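Local atomic coordinates of arylmalonate decarboxylase (Bordetella bronchiseptica, PDB entry 3IXL), a protein that catalyses the decarboxylation of 2-aryl-2-methylmalonate, taking up a proton to give 2-arylpropionate and carbon dioxide. Residues 8-14 / 67-73. The protein carries 2 engineered substitutions. Coordinates in Å, arbitrary orientation, origin at the centre of the assembly. Residue numbers count along the deposited sequence, not the author numbering.
With PAC (2-phenylacetic acid), chain C.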
loop_
_atom_site.group_PDB
_atom_site.type_symbol
_atom_site.label_atom_id
_atom_site.label_comp_id
_atom_site.label_asym_id
_atom_site.label_seq_id
_atom_site.Cartn_x
_atom_site.Cartn_y
_atom_site.Cartn_z
ATOM N N THR A 8 -11.734 15.535 3.914
ATOM C CA THR A 8 -11.734 14.615 2.788
ATOM C C THR A 8 -10.317 14.075 2.617
ATOM O O THR A 8 -9.345 14.812 2.758
ATOM C CB THR A 8 -12.189 15.344 1.525
ATOM O OG1 THR A 8 -13.527 15.829 1.726
ATOM C CG2 THR A 8 -12.190 14.431 0.349
ATOM N N ILE A 9 -10.199 12.778 2.357
ATOM C CA ILE A 9 -8.891 12.185 2.088
ATOM C C ILE A 9 -8.789 11.891 0.599
ATOM O O ILE A 9 -9.645 11.197 0.045
ATOM C CB ILE A 9 -8.668 10.917 2.933
ATOM C CG1 ILE A 9 -8.534 11.315 4.410
ATOM C CG2 ILE A 9 -7.424 10.150 2.448
ATOM C CD1 ILE A 9 -8.598 10.165 5.380
ATOM N N GLY A 10 -7.764 12.440 -0.046
ATOM C CA GLY A 10 -7.582 12.274 -1.479
ATOM C C GLY A 10 -6.603 11.168 -1.814
ATOM O O GLY A 10 -5.566 11.029 -1.143
ATOM N N MET A 11 -6.916 10.406 -2.860
ATOM C CA MET A 11 -6.096 9.250 -3.260
ATOM C C MET A 11 -5.809 9.252 -4.746
ATOM O O MET A 11 -6.726 9.362 -5.552
ATOM C CB MET A 11 -6.794 7.956 -2.847
ATOM C CG MET A 11 -6.826 7.820 -1.339
ATOM S SD MET A 11 -7.569 6.294 -0.763
ATOM C CE MET A 11 -6.891 6.258 0.906
ATOM N N ILE A 12 -4.534 9.138 -5.101
ATOM C CA ILE A 12 -4.115 8.974 -6.486
ATOM C C ILE A 12 -3.987 7.471 -6.725
ATOM O O ILE A 12 -3.220 6.800 -6.025
ATOM C CB ILE A 12 -2.776 9.688 -6.761
ATOM C CG1 ILE A 12 -2.863 11.178 -6.405
ATOM C CG2 ILE A 12 -2.384 9.514 -8.232
ATOM C CD1 ILE A 12 -1.512 11.866 -6.371
ATOM N N VAL A 13 -4.760 6.940 -7.674
ATOM C CA VAL A 13 -4.865 5.486 -7.864
ATOM C C VAL A 13 -4.425 5.067 -9.268
ATOM O O VAL A 13 -4.557 5.849 -10.199
ATOM C CB VAL A 13 -6.307 4.978 -7.563
ATOM C CG1 VAL A 13 -6.708 5.296 -6.119
ATOM C CG2 VAL A 13 -7.334 5.568 -8.542
ATOM N N PRO A 14 -3.851 3.862 -9.423
ATOM C CA PRO A 14 -3.456 3.423 -10.774
ATOM C C PRO A 14 -4.522 3.366 -11.899
ATOM O O PRO A 14 -4.225 3.832 -13.004
ATOM C CB PRO A 14 -2.799 2.054 -10.525
ATOM C CG PRO A 14 -2.289 2.169 -9.100
ATOM C CD PRO A 14 -3.382 2.923 -8.384
ATOM N N ALA A 67 -9.335 18.253 -0.744
ATOM C CA ALA A 67 -8.686 17.201 0.035
ATOM C C ALA A 67 -7.865 17.780 1.173
ATOM O O ALA A 67 -7.189 18.801 0.991
ATOM C CB ALA A 67 -7.798 16.350 -0.856
ATOM N N ALA A 68 -7.909 17.120 2.327
ATOM C CA ALA A 68 -7.097 17.531 3.480
ATOM C C ALA A 68 -5.722 16.866 3.464
ATOM O O ALA A 68 -4.772 17.378 4.063
ATOM C CB ALA A 68 -7.820 17.203 4.776
ATOM N N VAL A 69 -5.635 15.705 2.814
ATOM C CA VAL A 69 -4.380 14.966 2.660
ATOM C C VAL A 69 -4.428 14.259 1.312
ATOM O O VAL A 69 -5.519 13.992 0.785
ATOM C CB VAL A 69 -4.179 13.912 3.771
ATOM C CG1 VAL A 69 -4.217 14.544 5.164
ATOM C CG2 VAL A 69 -5.209 12.856 3.675
ATOM N N VAL A 70 -3.260 13.983 0.736
ATOM C CA VAL A 70 -3.190 13.240 -0.515
ATOM C C VAL A 70 -2.248 12.063 -0.341
ATOM O O VAL A 70 -1.135 12.229 0.181
ATOM C CB VAL A 70 -2.692 14.128 -1.665
ATOM C CG1 VAL A 70 -2.443 13.290 -2.915
ATOM C CG2 VAL A 70 -3.723 15.241 -1.953
ATOM N N SER A 71 -2.696 10.876 -0.753
ATOM C CA SER A 71 -1.838 9.696 -0.779
ATOM C C SER A 71 -1.733 9.129 -2.179
ATOM O O SER A 71 -2.747 8.943 -2.857
ATOM C CB SER A 71 -2.378 8.606 0.146
ATOM O OG SER A 71 -1.574 7.441 -0.001
ATOM N N LEU A 72 -0.508 8.848 -2.607
ATOM C CA LEU A 72 -0.293 8.077 -3.819
ATOM C C LEU A 72 -0.489 6.609 -3.454
ATOM O O LEU A 72 0.377 5.991 -2.818
ATOM C CB LEU A 72 1.112 8.317 -4.386
ATOM C CG LEU A 72 1.507 7.439 -5.576
ATOM C CD1 LEU A 72 0.539 7.598 -6.742
ATOM C CD2 LEU A 72 2.918 7.749 -6.052
ATOM N N MET A 73 -1.640 6.067 -3.849
ATOM C CA MET A 73 -2.055 4.726 -3.446
ATOM C C MET A 73 -1.556 3.640 -4.405
ATOM O O MET A 73 -2.340 2.878 -4.986
ATOM C CB MET A 73 -3.570 4.679 -3.258
ATOM C CG MET A 73 -4.032 5.483 -2.051
ATOM S SD MET A 73 -3.667 4.706 -0.460
ATOM C CE MET A 73 -4.937 3.426 -0.482
HETATM C C1 PAC C . 1.064 -1.668 -6.207
HETATM C C2 PAC C . 0.310 -1.771 -7.520
HETATM C "C1'" PAC C . -1.170 -1.458 -7.594
HETATM C "C2'" PAC C . -1.883 -2.122 -8.597
HETATM C "C3'" PAC C . -3.249 -1.904 -8.767
HETATM C "C4'" PAC C . -3.911 -1.008 -7.932
HETATM C "C5'" PAC C . -3.206 -0.341 -6.923
HETATM C "C6'" PAC C . -1.834 -0.553 -6.753
HETATM O O1 PAC C . 0.504 -1.370 -5.115
HETATM O O2 PAC C . 2.302 -1.910 -6.284
#
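Two apolar layers flank this pair of parallel strands. On one face Ile12 reaches both Val70 (CD1 to CG1, 3.9 Å) and Leu72 (CG2 to CD1, 3.8 Å); on the other, shared with Met11, Ile9 CG2 meets Val69 CG2 at 3.7 Å. Met73, just beyond its strand with CA-to-CB directed toward 8-14, brings CE to 3.7 Å from Met11 CE. Between the layers Gly10 bonds through N to Val69 O and through O to Ser71 N (both 2.9 Å), bridging the residues either side of Val70: the parallel pattern, matched by axes 22° and 4.7 Å apart. Ile12 N to Ser71 O (2.9 Å) and Met73 N to Ile12 O (2.8 Å) continue it. The chain turns at Ala68, whose N still bonds Thr8 O (2.8 Å). At the C-terminal ends, where parallel α/β folds commonly place their active sites, Pro14 CG lies 3.4 Å from C5' of the bound 2-phenylacetic acid, and Met73 also lines that pocket. Strand 33-37 continues the sheet beyond strand 8-13; helix 55-64 packs on Ile12 and Val70, helix 211-222 on Ile9, Met11 and Met73.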